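Local coordinates for protein cytochrome c (Pseudomonas aeruginosa, PDB 6RTE) that acts as a dihydro-heme d1 dehydrogenase in heme d1 biosynthesis, combining a cytochrome c part that carries heme c with an eight-bladed beta-propeller, at residues A272-P277 and F317-D322. Sequence-based numbering, arbitrary orientation.
Sequences AVYTAP and FSFSPD
Tyr274 reaches across to Phe317 and Phe319, and the three rings form an aromatic cluster between two neighbouring blades of the eight-bladed beta-propeller. Strand 270-276 is the first, inner-edge strand of its four-stranded blade. Strand 317-319 belongs to the next blade, where it pairs with strand 325-330. The two strands meet mainly through aromatic side chains, with one water linking side chain to backbone.

Tyr274 carries the contact along its whole length. Its CB lies 3.7 Å from Phe319 CE2, and its CG is almost as close to the same atom. Phe319 turns an edge to the face of the tyrosine, in an offset edge-to-face pair with planes at 72°. Tyr274 CG sits in the plane of the Phe319 ring. Further out, Tyr274 CD1 and CE1 run against Phe317, with CE1 3.5 Å from Phe317 CD2. These two rings are nearly parallel, at 27°, but offset so far that they hardly overlap, with centroids 5.3 Å apart. Phe317 CB makes an off-centre CH-pi contact, 4.2 Å from the centroid of the Tyr274 ring. Tyr274 CZ also approaches this CB.

The first torsion of Tyr274 (chi1 -47°) sets CG anti to the carbonyl carbon, which directs the ring toward strand 317-319. Phe317 and Phe319 have the same type of torsion. The Phe319 ring extends toward Tyr274, while the Phe317 ring runs past the CD1-CE1 side of the tyrosine.

Val283 and Ala285 of strand 281-286 also pack on Phe317. The ring of Tyr323 adds to the cluster by meeting Phe319.

The polar tip of the tyrosine is tied in by one water. Tyr274 OH donates to this water at 2.5 Å, and the water donates in turn to Phe317 O at 2.9 Å.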
loop_
_atom_site.group_PDB
_atom_site.type_symbol
_atom_site.label_atom_id
_atom_site.label_comp_id
_atom_site.label_asym_id
_atom_site.label_seq_id
_atom_site.Cartn_x
_atom_site.Cartn_y
_atom_site.Cartn_z
ATOM N N ALA A 272 -5.794 5.776 6.045
ATOM C CA ALA A 272 -4.718 4.802 6.223
ATOM C C ALA A 272 -4.569 4.477 7.701
ATOM O O ALA A 272 -4.842 5.320 8.565
ATOM C CB ALA A 272 -3.390 5.337 5.662
ATOM N N VAL A 273 -4.111 3.242 7.981
ATOM C CA VAL A 273 -3.791 2.798 9.329
ATOM C C VAL A 273 -2.292 2.533 9.396
ATOM O O VAL A 273 -1.679 2.102 8.417
ATOM C CB VAL A 273 -4.594 1.537 9.728
ATOM C CG1 VAL A 273 -6.095 1.848 9.733
ATOM C CG2 VAL A 273 -4.310 0.356 8.786
ATOM N N TYR A 274 -1.700 2.819 10.559
ATOM C CA TYR A 274 -0.270 2.653 10.779
ATOM C C TYR A 274 -0.037 2.075 12.172
ATOM O O TYR A 274 -0.852 2.248 13.079
ATOM C CB TYR A 274 0.492 3.979 10.669
ATOM C CG TYR A 274 0.144 4.836 9.463
ATOM C CD1 TYR A 274 -0.902 5.755 9.517
ATOM C CD2 TYR A 274 0.860 4.731 8.286
ATOM C CE1 TYR A 274 -1.228 6.548 8.417
ATOM C CE2 TYR A 274 0.547 5.518 7.176
ATOM C CZ TYR A 274 -0.493 6.425 7.252
ATOM O OH TYR A 274 -0.806 7.206 6.158
ATOM N N THR A 275 1.103 1.408 12.332
ATOM C CA THR A 275 1.562 0.927 13.630
ATOM C C THR A 275 2.663 1.837 14.145
ATOM O O THR A 275 3.539 2.256 13.383
ATOM C CB THR A 275 2.072 -0.509 13.526
ATOM O OG1 THR A 275 1.020 -1.339 13.014
ATOM C CG2 THR A 275 2.557 -1.056 14.923
ATOM N N ALA A 276 2.609 2.150 15.439
ATOM C CA ALA A 276 3.621 2.955 16.124
ATOM C C ALA A 276 4.231 2.090 17.222
ATOM O O ALA A 276 3.753 2.103 18.367
ATOM C CB ALA A 276 3.020 4.233 16.695
ATOM N N PRO A 277 5.289 1.339 16.929
ATOM C CA PRO A 277 5.713 0.257 17.837
ATOM C C PRO A 277 6.096 0.759 19.218
ATOM O O PRO A 277 5.689 0.144 20.215
ATOM C CB PRO A 277 6.904 -0.377 17.103
ATOM C CG PRO A 277 6.582 -0.141 15.652
ATOM C CD PRO A 277 5.963 1.237 15.620
ATOM N N PHE A 317 0.394 10.176 6.720
ATOM C CA PHE A 317 1.273 10.391 7.860
ATOM C C PHE A 317 2.682 9.876 7.570
ATOM O O PHE A 317 2.861 8.836 6.934
ATOM C CB PHE A 317 0.760 9.653 9.107
ATOM C CG PHE A 317 -0.621 10.042 9.565
ATOM C CD1 PHE A 317 -1.284 11.142 9.063
ATOM C CD2 PHE A 317 -1.252 9.282 10.537
ATOM C CE1 PHE A 317 -2.565 11.458 9.526
ATOM C CE2 PHE A 317 -2.507 9.604 11.000
ATOM C CZ PHE A 317 -3.162 10.697 10.503
ATOM N N SER A 318 3.681 10.610 8.058
ATOM C CA SER A 318 5.009 10.070 8.323
ATOM C C SER A 318 5.320 10.256 9.807
ATOM O O SER A 318 4.848 11.206 10.435
ATOM C CB SER A 318 6.088 10.752 7.478
ATOM O OG SER A 318 7.382 10.404 7.950
ATOM N N PHE A 319 6.115 9.347 10.364
ATOM C CA PHE A 319 6.482 9.394 11.775
ATOM C C PHE A 319 7.959 9.720 11.933
ATOM O O PHE A 319 8.802 9.220 11.186
ATOM C CB PHE A 319 6.169 8.067 12.470
ATOM C CG PHE A 319 4.700 7.753 12.524
ATOM C CD1 PHE A 319 3.917 8.225 13.563
ATOM C CD2 PHE A 319 4.102 7.013 11.523
ATOM C CE1 PHE A 319 2.566 7.951 13.613
ATOM C CE2 PHE A 319 2.741 6.736 11.562
ATOM C CZ PHE A 319 1.975 7.206 12.610
ATOM N N SER A 320 8.265 10.577 12.907
ATOM C CA SER A 320 9.646 10.802 13.286
ATOM C C SER A 320 10.241 9.497 13.808
ATOM O O SER A 320 9.509 8.579 14.200
ATOM C CB SER A 320 9.739 11.904 14.342
ATOM O OG SER A 320 8.889 11.652 15.446
ATOM N N PRO A 321 11.574 9.375 13.799
ATOM C CA PRO A 321 12.178 8.098 14.213
ATOM C C PRO A 321 11.739 7.635 15.596
ATOM O O PRO A 321 11.585 6.431 15.801
ATOM C CB PRO A 321 13.688 8.379 14.152
ATOM C CG PRO A 321 13.827 9.866 14.022
ATOM C CD PRO A 321 12.585 10.335 13.324
ATOM N N ASP A 322 11.523 8.552 16.538
ATOM C CA ASP A 322 11.105 8.191 17.887
ATOM C C ASP A 322 9.588 8.111 18.046
ATOM O O ASP A 322 9.107 7.889 19.163
ATOM C CB ASP A 322 11.669 9.198 18.894
ATOM C CG ASP A 322 11.021 10.571 18.778
ATOM O OD1 ASP A 322 10.311 10.821 17.779
ATOM O OD2 ASP A 322 11.213 11.400 19.697
HETATM O O HOH W 1 1.235 7.682 4.847
#